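Local atomic coordinates of SIR4-interacting protein SIF2 (Saccharomyces cerevisiae, PDB entry 1R5M), a protein that antagonizes telomeric silencing in yeast and works as a WD-repeat subunit of the SET3 transcriptional corepressor complex. Residues 40-46 and 417-422; 93-99 and 129-135; 184-189 and 232-237. The contacts are given in a common frame with arbitrary orientation. Residue numbers count along the deposited sequence, not the author numbering.

Contact 1. Residues 40-46 and 417-422; sequences KEIVKLD and EGSVVA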
loop_
_atom_site.group_PDB
_atom_site.type_symbol
_atom_site.label_atom_id
_atom_site.label_comp_id
_atom_site.label_asym_id
_atom_site.label_seq_id
_atom_site.Cartn_x
_atom_site.Cartn_y
_atom_site.Cartn_z
ATOM N N LYS A 40 9.011 -20.698 4.341
ATOM C CA LYS A 40 10.060 -21.057 3.399
ATOM C C LYS A 40 9.948 -20.263 2.107
ATOM O O LYS A 40 8.852 -19.892 1.683
ATOM C CB LYS A 40 9.978 -22.544 3.049
ATOM C CG LYS A 40 8.776 -22.897 2.180
ATOM C CD LYS A 40 8.703 -24.386 1.894
ATOM C CE LYS A 40 7.519 -24.700 0.998
ATOM N NZ LYS A 40 7.249 -26.160 0.916
ATOM N N GLU A 41 11.089 -20.008 1.482
ATOM C CA GLU A 41 11.095 -19.314 0.204
ATOM C C GLU A 41 10.755 -20.351 -0.864
ATOM O O GLU A 41 11.231 -21.487 -0.803
ATOM C CB GLU A 41 12.478 -18.727 -0.080
ATOM C CG GLU A 41 12.674 -18.313 -1.532
ATOM C CD GLU A 41 14.042 -17.723 -1.796
ATOM O OE1 GLU A 41 14.264 -16.547 -1.439
ATOM O OE2 GLU A 41 14.899 -18.440 -2.358
ATOM N N ILE A 42 9.917 -19.980 -1.828
ATOM C CA ILE A 42 9.582 -20.910 -2.900
ATOM C C ILE A 42 10.122 -20.419 -4.238
ATOM O O ILE A 42 10.323 -21.212 -5.157
ATOM C CB ILE A 42 8.055 -21.160 -3.018
ATOM C CG1 ILE A 42 7.297 -19.837 -3.138
ATOM C CG2 ILE A 42 7.573 -21.962 -1.821
ATOM C CD1 ILE A 42 5.823 -20.016 -3.467
ATOM N N VAL A 43 10.357 -19.114 -4.348
ATOM C CA VAL A 43 10.907 -18.545 -5.577
ATOM C C VAL A 43 11.891 -17.425 -5.264
ATOM O O VAL A 43 11.613 -16.544 -4.449
ATOM C CB VAL A 43 9.804 -17.973 -6.509
ATOM C CG1 VAL A 43 10.446 -17.325 -7.733
ATOM C CG2 VAL A 43 8.859 -19.082 -6.949
ATOM N N LYS A 44 13.056 -17.481 -5.896
ATOM C CA LYS A 44 14.068 -16.455 -5.716
ATOM C C LYS A 44 13.921 -15.469 -6.869
ATOM O O LYS A 44 13.902 -15.867 -8.034
ATOM C CB LYS A 44 15.469 -17.069 -5.733
ATOM C CG LYS A 44 16.586 -16.045 -5.857
ATOM C CD LYS A 44 17.960 -16.702 -5.826
ATOM C CE LYS A 44 18.301 -17.194 -4.431
ATOM N NZ LYS A 44 18.298 -16.077 -3.438
ATOM N N LEU A 45 13.799 -14.188 -6.542
ATOM C CA LEU A 45 13.660 -13.151 -7.563
ATOM C C LEU A 45 14.955 -12.368 -7.661
ATOM O O LEU A 45 15.866 -12.558 -6.857
ATOM C CB LEU A 45 12.551 -12.171 -7.175
ATOM C CG LEU A 45 11.158 -12.732 -6.893
ATOM C CD1 LEU A 45 10.265 -11.627 -6.349
ATOM C CD2 LEU A 45 10.581 -13.320 -8.171
ATOM N N ASP A 46 15.049 -11.501 -8.663
ATOM C CA ASP A 46 16.210 -10.634 -8.764
ATOM C C ASP A 46 15.853 -9.578 -7.728
ATOM O O ASP A 46 14.794 -9.665 -7.097
ATOM C CB ASP A 46 16.303 -9.970 -10.142
ATOM C CG ASP A 46 16.704 -10.939 -11.232
ATOM O OD1 ASP A 46 17.584 -11.783 -10.970
ATOM O OD2 ASP A 46 16.151 -10.845 -12.348
ATOM N N GLU A 417 18.447 -10.013 -3.439
ATOM C CA GLU A 417 17.373 -10.582 -4.233
ATOM C C GLU A 417 16.046 -10.636 -3.495
ATOM O O GLU A 417 16.003 -10.821 -2.279
ATOM C CB GLU A 417 17.767 -11.986 -4.687
ATOM C CG GLU A 417 18.982 -11.996 -5.602
ATOM C CD GLU A 417 19.463 -13.392 -5.920
ATOM O OE1 GLU A 417 19.733 -14.154 -4.968
ATOM O OE2 GLU A 417 19.577 -13.725 -7.120
ATOM N N GLY A 418 14.965 -10.456 -4.248
ATOM C CA GLY A 418 13.640 -10.525 -3.664
ATOM C C GLY A 418 13.325 -11.978 -3.373
ATOM O O GLY A 418 14.032 -12.882 -3.826
ATOM N N SER A 419 12.252 -12.216 -2.635
ATOM C CA SER A 419 11.883 -13.576 -2.279
ATOM C C SER A 419 10.377 -13.777 -2.217
ATOM O O SER A 419 9.659 -12.946 -1.667
ATOM C CB SER A 419 12.500 -13.921 -0.917
ATOM O OG SER A 419 12.122 -15.213 -0.479
ATOM N N VAL A 420 9.899 -14.871 -2.801
ATOM C CA VAL A 420 8.481 -15.195 -2.724
ATOM C C VAL A 420 8.419 -16.334 -1.718
ATOM O O VAL A 420 9.104 -17.348 -1.875
ATOM C CB VAL A 420 7.907 -15.669 -4.076
ATOM C CG1 VAL A 420 6.449 -16.078 -3.903
ATOM C CG2 VAL A 420 8.015 -14.548 -5.104
ATOM N N VAL A 421 7.616 -16.158 -0.677
ATOM C CA VAL A 421 7.489 -17.170 0.362
ATOM C C VAL A 421 6.093 -17.767 0.386
ATOM O O VAL A 421 5.111 -17.094 0.075
ATOM C CB VAL A 421 7.800 -16.576 1.753
ATOM C CG1 VAL A 421 9.201 -15.974 1.754
ATOM C CG2 VAL A 421 6.771 -15.520 2.117
ATOM N N ALA A 422 6.006 -19.040 0.752
ATOM C CA ALA A 422 4.720 -19.716 0.819
ATOM C C ALA A 422 4.112 -19.537 2.203
ATOM O O ALA A 422 4.808 -19.646 3.210
ATOM C CB ALA A 422 4.893 -21.200 0.519
HETATM O O HOH W 1 6.190 -21.749 4.214
HETATM O O HOH W 2 15.760 -14.752 -2.637
HETATM O O HOH W 3 19.845 -11.223 -9.426
#
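Val420 is the apolar centre of this pairing. Its CB lies 3.9 Å from Val43 CB on the same sheet face, its CG1 3.9 Å from Ile42 CG1, and its CG2 3.9 Å from Leu45 CD1. Further along, Ile42 CG2 reaches Ala422 CB at 3.6 Å. Trp86, Leu88 and Ile75 of the next blade cover Val43 on this side. Around the core runs an antiparallel ladder interrupted by a classic beta bulge: Ile42 N and Val43 N both donate to Val420 O (2.8 and 3.3 Å), and Val420 N returns a bond to Val43 O (2.9 Å). The extra residue shifts the register by one. Beyond the bulge, main-chain hydrogen bonds run on from Leu45 N to Gly418 O and from Gly418 N to Asp46 O, each 3.0 Å. At the polar edge, Ser419 OG donates to Glu41 OE1 (2.7 Å), Lys44 NZ forms a salt bridge with Glu417 OE1 (2.8 Å), and a water joins Glu41 OE1, Lys44 NZ and Gly418 O. Although 370 residues lie between the segments, strand 37-44 completes the last blade as its outer strand, the "Velcro" closure characteristic of WD40 beta-propellers.

Contact 2. Residues 93-99 and 129-135; sequences ELRHPFA and NGELRLW. With SO4 (sulfate ion), chain B.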
loop_
_atom_site.group_PDB
_atom_site.type_symbol
_atom_site.label_atom_id
_atom_site.label_comp_id
_atom_site.label_asym_id
_atom_site.label_seq_id
_atom_site.Cartn_x
_atom_site.Cartn_y
_atom_site.Cartn_z
ATOM N N GLU A 93 8.086 -7.321 -19.960
ATOM C CA GLU A 93 8.944 -6.288 -19.409
ATOM C C GLU A 93 8.197 -4.972 -19.624
ATOM O O GLU A 93 7.706 -4.701 -20.723
ATOM C CB GLU A 93 10.289 -6.252 -20.144
ATOM C CG GLU A 93 11.073 -7.553 -20.060
ATOM C CD GLU A 93 12.399 -7.496 -20.801
ATOM O OE1 GLU A 93 13.089 -8.536 -20.862
ATOM O OE2 GLU A 93 12.755 -6.417 -21.320
ATOM N N LEU A 94 8.095 -4.175 -18.566
ATOM C CA LEU A 94 7.414 -2.886 -18.621
ATOM C C LEU A 94 8.510 -1.844 -18.424
ATOM O O LEU A 94 8.773 -1.398 -17.305
ATOM C CB LEU A 94 6.377 -2.797 -17.499
ATOM C CG LEU A 94 5.481 -4.028 -17.299
ATOM C CD1 LEU A 94 4.498 -3.740 -16.176
ATOM C CD2 LEU A 94 4.735 -4.378 -18.589
ATOM N N ARG A 95 9.146 -1.456 -19.522
ATOM C CA ARG A 95 10.257 -0.518 -19.460
ATOM C C ARG A 95 9.906 0.948 -19.689
ATOM O O ARG A 95 9.031 1.276 -20.491
ATOM C CB ARG A 95 11.329 -0.959 -20.465
ATOM C CG ARG A 95 12.723 -0.411 -20.199
ATOM C CD ARG A 95 13.739 -1.051 -21.144
ATOM N NE ARG A 95 13.782 -2.510 -21.022
ATOM C CZ ARG A 95 14.490 -3.175 -20.112
ATOM N NH1 ARG A 95 15.229 -2.520 -19.228
ATOM N NH2 ARG A 95 14.462 -4.501 -20.088
ATOM N N HIS A 96 10.591 1.821 -18.952
ATOM C CA HIS A 96 10.419 3.267 -19.078
ATOM C C HIS A 96 11.725 3.806 -19.655
ATOM O O HIS A 96 12.806 3.444 -19.200
ATOM C CB HIS A 96 10.202 3.925 -17.711
ATOM C CG HIS A 96 8.855 3.673 -17.110
ATOM N ND1 HIS A 96 7.923 4.673 -16.935
ATOM C CD2 HIS A 96 8.304 2.550 -16.591
ATOM C CE1 HIS A 96 6.858 4.179 -16.328
ATOM N NE2 HIS A 96 7.064 2.893 -16.107
ATOM N N PRO A 97 11.649 4.666 -20.675
ATOM C CA PRO A 97 12.894 5.199 -21.232
ATOM C C PRO A 97 13.504 6.189 -20.241
ATOM O O PRO A 97 12.804 6.712 -19.377
ATOM C CB PRO A 97 12.426 5.882 -22.514
ATOM C CG PRO A 97 11.056 6.374 -22.135
ATOM C CD PRO A 97 10.475 5.184 -21.397
ATOM N N PHE A 98 14.807 6.425 -20.335
ATOM C CA PHE A 98 15.420 7.403 -19.454
ATOM C C PHE A 98 15.106 8.753 -20.085
ATOM O O PHE A 98 15.016 8.856 -21.308
ATOM C CB PHE A 98 16.930 7.191 -19.352
ATOM C CG PHE A 98 17.312 6.006 -18.510
ATOM C CD1 PHE A 98 17.347 4.729 -19.054
ATOM C CD2 PHE A 98 17.612 6.168 -17.162
ATOM C CE1 PHE A 98 17.675 3.626 -18.268
ATOM C CE2 PHE A 98 17.940 5.071 -16.368
ATOM C CZ PHE A 98 17.970 3.799 -16.924
ATOM N N ALA A 99 14.928 9.772 -19.254
ATOM C CA ALA A 99 14.590 11.104 -19.740
ATOM C C ALA A 99 15.649 11.687 -20.658
ATOM O O ALA A 99 16.840 11.393 -20.528
ATOM C CB ALA A 99 14.355 12.040 -18.564
ATOM N N ASN A 129 11.562 9.702 -12.250
ATOM C CA ASN A 129 11.445 10.987 -12.930
ATOM C C ASN A 129 10.020 11.519 -13.006
ATOM O O ASN A 129 9.799 12.639 -13.472
ATOM C CB ASN A 129 12.091 10.957 -14.333
ATOM C CG ASN A 129 11.313 10.125 -15.344
ATOM O OD1 ASN A 129 10.084 10.175 -15.404
ATOM N ND2 ASN A 129 12.040 9.376 -16.166
ATOM N N GLY A 130 9.061 10.720 -12.538
ATOM C CA GLY A 130 7.672 11.151 -12.528
ATOM C C GLY A 130 6.745 10.550 -13.564
ATOM O O GLY A 130 5.522 10.638 -13.434
ATOM N N GLU A 131 7.309 9.935 -14.595
ATOM C CA GLU A 131 6.495 9.344 -15.646
ATOM C C GLU A 131 5.660 8.156 -15.195
ATOM O O GLU A 131 6.095 7.340 -14.383
ATOM C CB GLU A 131 7.378 8.897 -16.809
ATOM C CG GLU A 131 6.595 8.357 -18.002
ATOM C CD GLU A 131 7.493 7.766 -19.065
ATOM O OE1 GLU A 131 8.179 6.766 -18.770
ATOM O OE2 GLU A 131 7.516 8.299 -20.195
ATOM N N LEU A 132 4.454 8.066 -15.744
ATOM C CA LEU A 132 3.553 6.958 -15.469
ATOM C C LEU A 132 3.270 6.279 -16.805
ATOM O O LEU A 132 3.153 6.950 -17.833
ATOM C CB LEU A 132 2.224 7.460 -14.897
ATOM C CG LEU A 132 2.210 8.169 -13.543
ATOM C CD1 LEU A 132 0.861 8.862 -13.361
ATOM C CD2 LEU A 132 2.457 7.169 -12.425
ATOM N N ARG A 133 3.193 4.954 -16.796
ATOM C CA ARG A 133 2.852 4.197 -17.996
ATOM C C ARG A 133 1.746 3.224 -17.623
ATOM O O ARG A 133 1.722 2.688 -16.506
ATOM C CB ARG A 133 4.068 3.461 -18.568
ATOM C CG ARG A 133 5.000 4.415 -19.296
ATOM C CD ARG A 133 6.238 3.779 -19.916
ATOM N NE ARG A 133 6.984 4.857 -20.558
ATOM C CZ ARG A 133 7.111 5.019 -21.871
ATOM N NH1 ARG A 133 6.574 4.155 -22.723
ATOM N NH2 ARG A 133 7.705 6.109 -22.333
ATOM N N LEU A 134 0.814 3.034 -18.554
ATOM C CA LEU A 134 -0.334 2.157 -18.368
ATOM C C LEU A 134 -0.160 0.939 -19.259
ATOM O O LEU A 134 0.115 1.074 -20.453
ATOM C CB LEU A 134 -1.614 2.903 -18.754
ATOM C CG LEU A 134 -2.917 2.109 -18.712
ATOM C CD1 LEU A 134 -3.254 1.747 -17.269
ATOM C CD2 LEU A 134 -4.028 2.935 -19.327
ATOM N N TRP A 135 -0.337 -0.244 -18.679
ATOM C CA TRP A 135 -0.158 -1.494 -19.414
ATOM C C TRP A 135 -1.303 -2.477 -19.210
ATOM O O TRP A 135 -2.020 -2.415 -18.213
ATOM C CB TRP A 135 1.126 -2.198 -18.956
ATOM C CG TRP A 135 2.298 -1.300 -18.670
ATOM C CD1 TRP A 135 2.496 -0.529 -17.554
ATOM C CD2 TRP A 135 3.446 -1.105 -19.501
ATOM N NE1 TRP A 135 3.700 0.130 -17.642
ATOM C CE2 TRP A 135 4.304 -0.204 -18.827
ATOM C CE3 TRP A 135 3.835 -1.604 -20.750
ATOM C CZ2 TRP A 135 5.528 0.206 -19.362
ATOM C CZ3 TRP A 135 5.053 -1.195 -21.284
ATOM C CH2 TRP A 135 5.885 -0.298 -20.588
HETATM S S SO4 B . 17.133 -5.295 -17.418
HETATM O O1 SO4 B . 17.138 -3.821 -17.442
HETATM O O2 SO4 B . 18.522 -5.791 -17.465
HETATM O O3 SO4 B . 16.479 -5.766 -16.183
HETATM O O4 SO4 B . 16.391 -5.813 -18.584
HETATM O O HOH W 4 10.686 7.779 -18.232
HETATM O O HOH W 5 15.055 9.684 -16.297
#
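Two segments of neighbouring propeller blades can meet without a backbone hydrogen bond between them, and this contact illustrates how. Strands 93-95 and 132-135 run roughly antiparallel (152°), but their axes stay 9.0 Å apart, so side chains fill the gap. The CH-pi contacts come first. Leu94 CB sits over the face of the six-membered ring of Trp135, 3.7 Å from its centroid, and Arg133 CD lies over the face of the His96 imidazole, also 3.7 Å from the centroid. A van der Waals contact sets Pro97 CD over the Arg133 guanidinium face, 3.1 Å from Arg133 NH2. Charged and polar pairs form a further group. His96 ND1 donates to Glu131 OE1 (2.8 Å), and the same carboxylate holds Arg133 in a salt bridge, with Arg133 NE 2.9 Å from Glu131 OE1. His96 NE2 and Trp135 NE1 both bond to Thr125 OG1, a network resembling the Asp-His-Ser/Thr-Trp tetrad of WD40 repeats, in a variant where Glu131, two residues past the usual acid position, appears to take the part of the Asp. Asn129 OD1 accepts from Glu131 N (2.9 Å) in an Asx turn, while waters link Asn129 ND2 to Pro97 O and Ala99 N. The Arg95 guanidinium hydrogen-bonds a sulfate ion, probably from the crystallisation liquor. In the fold, segment 93-99 holds the end of outer strand 86-95 of the first blade and the loop after it; Leu94 pairs with Ala70 of strand 69-77. Segment 129-135 includes most of strand 132-136, the third of the next blade, flanked by strands 122-127 and 141-145.

Contact 3. Residues 184-189 and 232-237; sequences MQHFEL and YQITEK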
loop_
_atom_site.group_PDB
_atom_site.type_symbol
_atom_site.label_atom_id
_atom_site.label_comp_id
_atom_site.label_asym_id
_atom_site.label_seq_id
_atom_site.Cartn_x
_atom_site.Cartn_y
_atom_site.Cartn_z
ATOM N N MET A 184 -7.023 15.927 -15.828
ATOM C CA MET A 184 -8.297 16.579 -15.540
ATOM C C MET A 184 -8.159 17.657 -14.478
ATOM O O MET A 184 -8.790 18.709 -14.562
ATOM C CB MET A 184 -9.325 15.542 -15.102
ATOM C CG MET A 184 -9.674 14.560 -16.194
ATOM S SD MET A 184 -10.811 13.326 -15.595
ATOM C CE MET A 184 -12.279 14.307 -15.370
ATOM N N GLN A 185 -7.335 17.385 -13.473
ATOM C CA GLN A 185 -7.087 18.342 -12.406
ATOM C C GLN A 185 -5.686 18.132 -11.863
ATOM O O GLN A 185 -5.147 17.029 -11.925
ATOM C CB GLN A 185 -8.088 18.175 -11.258
ATOM C CG GLN A 185 -9.526 18.529 -11.591
ATOM C CD GLN A 185 -10.338 18.819 -10.343
ATOM O OE1 GLN A 185 -10.051 19.767 -9.610
ATOM N NE2 GLN A 185 -11.353 18.000 -10.089
ATOM N N HIS A 186 -5.099 19.199 -11.337
ATOM C CA HIS A 186 -3.768 19.128 -10.755
ATOM C C HIS A 186 -3.797 19.902 -9.446
ATOM O O HIS A 186 -4.358 20.996 -9.378
ATOM C CB HIS A 186 -2.727 19.717 -11.717
ATOM C CG HIS A 186 -2.930 21.167 -12.023
ATOM N ND1 HIS A 186 -2.576 22.171 -11.146
ATOM C CD2 HIS A 186 -3.449 21.785 -13.111
ATOM C CE1 HIS A 186 -2.868 23.343 -11.679
ATOM N NE2 HIS A 186 -3.400 23.137 -12.871
ATOM N N PHE A 187 -3.210 19.326 -8.402
ATOM C CA PHE A 187 -3.193 19.980 -7.100
ATOM C C PHE A 187 -1.786 20.108 -6.535
ATOM O O PHE A 187 -1.002 19.159 -6.569
ATOM C CB PHE A 187 -4.059 19.208 -6.097
ATOM C CG PHE A 187 -5.410 18.813 -6.627
ATOM C CD1 PHE A 187 -5.583 17.604 -7.291
ATOM C CD2 PHE A 187 -6.509 19.652 -6.466
ATOM C CE1 PHE A 187 -6.834 17.233 -7.788
ATOM C CE2 PHE A 187 -7.762 19.291 -6.958
ATOM C CZ PHE A 187 -7.925 18.080 -7.620
ATOM N N GLU A 188 -1.474 21.296 -6.026
ATOM C CA GLU A 188 -0.184 21.582 -5.407
ATOM C C GLU A 188 -0.539 22.312 -4.115
ATOM O O GLU A 188 -0.379 23.528 -4.011
ATOM C CB GLU A 188 0.670 22.495 -6.295
ATOM C CG GLU A 188 0.922 21.976 -7.701
ATOM C CD GLU A 188 -0.301 22.079 -8.594
ATOM O OE1 GLU A 188 -0.875 23.184 -8.693
ATOM O OE2 GLU A 188 -0.682 21.058 -9.202
ATOM N N LEU A 189 -1.026 21.558 -3.137
ATOM C CA LEU A 189 -1.461 22.121 -1.866
ATOM C C LEU A 189 -0.364 22.593 -0.913
ATOM O O LEU A 189 -0.660 23.228 0.099
ATOM C CB LEU A 189 -2.371 21.115 -1.154
ATOM C CG LEU A 189 -3.555 20.604 -1.985
ATOM C CD1 LEU A 189 -4.397 19.651 -1.148
ATOM C CD2 LEU A 189 -4.400 21.778 -2.464
ATOM N N TYR A 232 -12.460 16.084 -2.523
ATOM C CA TYR A 232 -12.784 16.638 -3.834
ATOM C C TYR A 232 -13.771 15.802 -4.630
ATOM O O TYR A 232 -13.966 14.615 -4.372
ATOM C CB TYR A 232 -11.532 16.767 -4.703
ATOM C CG TYR A 232 -10.488 17.731 -4.213
ATOM C CD1 TYR A 232 -9.497 17.324 -3.321
ATOM C CD2 TYR A 232 -10.468 19.048 -4.667
ATOM C CE1 TYR A 232 -8.506 18.204 -2.898
ATOM C CE2 TYR A 232 -9.483 19.937 -4.248
ATOM C CZ TYR A 232 -8.506 19.507 -3.366
ATOM O OH TYR A 232 -7.523 20.377 -2.958
ATOM N N GLN A 233 -14.373 16.450 -5.621
ATOM C CA GLN A 233 -15.294 15.803 -6.541
ATOM C C GLN A 233 -14.599 16.011 -7.885
ATOM O O GLN A 233 -13.998 17.058 -8.114
ATOM C CB GLN A 233 -16.655 16.497 -6.526
ATOM C CG GLN A 233 -17.735 15.752 -7.287
ATOM C CD GLN A 233 -19.083 16.434 -7.187
ATOM O OE1 GLN A 233 -19.236 17.590 -7.582
ATOM N NE2 GLN A 233 -20.070 15.722 -6.655
ATOM N N ILE A 234 -14.664 15.015 -8.761
ATOM C CA ILE A 234 -13.999 15.087 -10.060
ATOM C C ILE A 234 -14.212 16.354 -10.887
ATOM O O ILE A 234 -13.265 16.864 -11.487
ATOM C CB ILE A 234 -14.381 13.876 -10.941
ATOM C CG1 ILE A 234 -13.768 12.601 -10.360
ATOM C CG2 ILE A 234 -13.898 14.091 -12.374
ATOM C CD1 ILE A 234 -14.104 11.348 -11.145
ATOM N N THR A 235 -15.437 16.865 -10.919
ATOM C CA THR A 235 -15.741 18.050 -11.721
ATOM C C THR A 235 -15.458 19.408 -11.081
ATOM O O THR A 235 -15.660 20.440 -11.722
ATOM C CB THR A 235 -17.216 18.051 -12.168
ATOM O OG1 THR A 235 -18.060 18.228 -11.024
ATOM C CG2 THR A 235 -17.567 16.740 -12.855
ATOM N N GLU A 236 -14.989 19.424 -9.836
ATOM C CA GLU A 236 -14.717 20.694 -9.169
ATOM C C GLU A 236 -13.296 20.837 -8.638
ATOM O O GLU A 236 -12.762 19.926 -8.011
ATOM C CB GLU A 236 -15.712 20.906 -8.026
ATOM C CG GLU A 236 -17.148 21.060 -8.491
ATOM C CD GLU A 236 -17.312 22.195 -9.484
ATOM O OE1 GLU A 236 -17.004 23.351 -9.125
ATOM O OE2 GLU A 236 -17.747 21.930 -10.627
ATOM N N LYS A 237 -12.697 21.999 -8.885
ATOM C CA LYS A 237 -11.339 22.280 -8.435
ATOM C C LYS A 237 -11.320 22.673 -6.962
ATOM O O LYS A 237 -10.321 22.476 -6.269
ATOM C CB LYS A 237 -10.727 23.402 -9.278
ATOM C CG LYS A 237 -10.619 23.071 -10.759
ATOM C CD LYS A 237 -9.997 24.217 -11.541
ATOM C CE LYS A 237 -9.818 23.848 -13.007
ATOM N NZ LYS A 237 -9.176 24.946 -13.785
#
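Met184 opens the contact, its CE methyl meeting Ile234 CG2 at 3.4 Å. Met184 and Gln185 together face Leu175 of the adjacent strand in a classic beta bulge, and the CA-to-CB bonds of both point toward the segment 232-237. Gln185 is the polar hub. Its side-chain amide enters the type I beta turn from Gln233 to Glu236, where NE2 donates to Glu236 O (3.2 Å) and makes weak hydrogen bonds to Ile234 O (2.6 Å) and Gln233 O (3.4 Å). The turn itself is closed by Glu236 N bonding to Gln233 O (3.1 Å). At Phe187 the chemistry becomes aromatic: its ring and that of Tyr232 have centroids 4.4 Å apart and planes inclined at 48°, with Phe187 CE2 only 3.3 Å from Tyr232 CE2. Ile222, in the second strand of Tyr232's blade, touches the side chains of both. Leu189 finishes the walk by placing CD2 3.5 Å from Tyr232 OH. The outer strand of one blade thus packs against the third strand and following turn of the next. No backbone-to-backbone hydrogen bond crosses between these segments, whose strands belong to separate four-stranded sheets. An apolar contact lies on each side of the amide, Met184-Ile234 and Phe187-Tyr232, and since NE2 meets main-chain carbonyls of segment 232-237 and none of its side chains, the polar part is consistent with recognition of the turn's backbone.

The three contacts illustrate two ways of building a closed ring from repeated sheets. Contact 1 joins the first and last strands of the propeller within one blade through main-chain pairing, whereas contacts 2 and 3 are side-chain interfaces between successive blades, the first to the second and the third to the fourth. Contacts 2 and 3 follow one another in sequence, both within the span that contact 1 closes. Centres of contacts 1 and 2 are 25 Å apart, and strand 86-95 bridges them, touching Val43 and Leu45 before its end enters contact 2. Contact 3 lies 24 Å from contact 2 and 41 Å from contact 1, centre to centre, across the propeller from the latter.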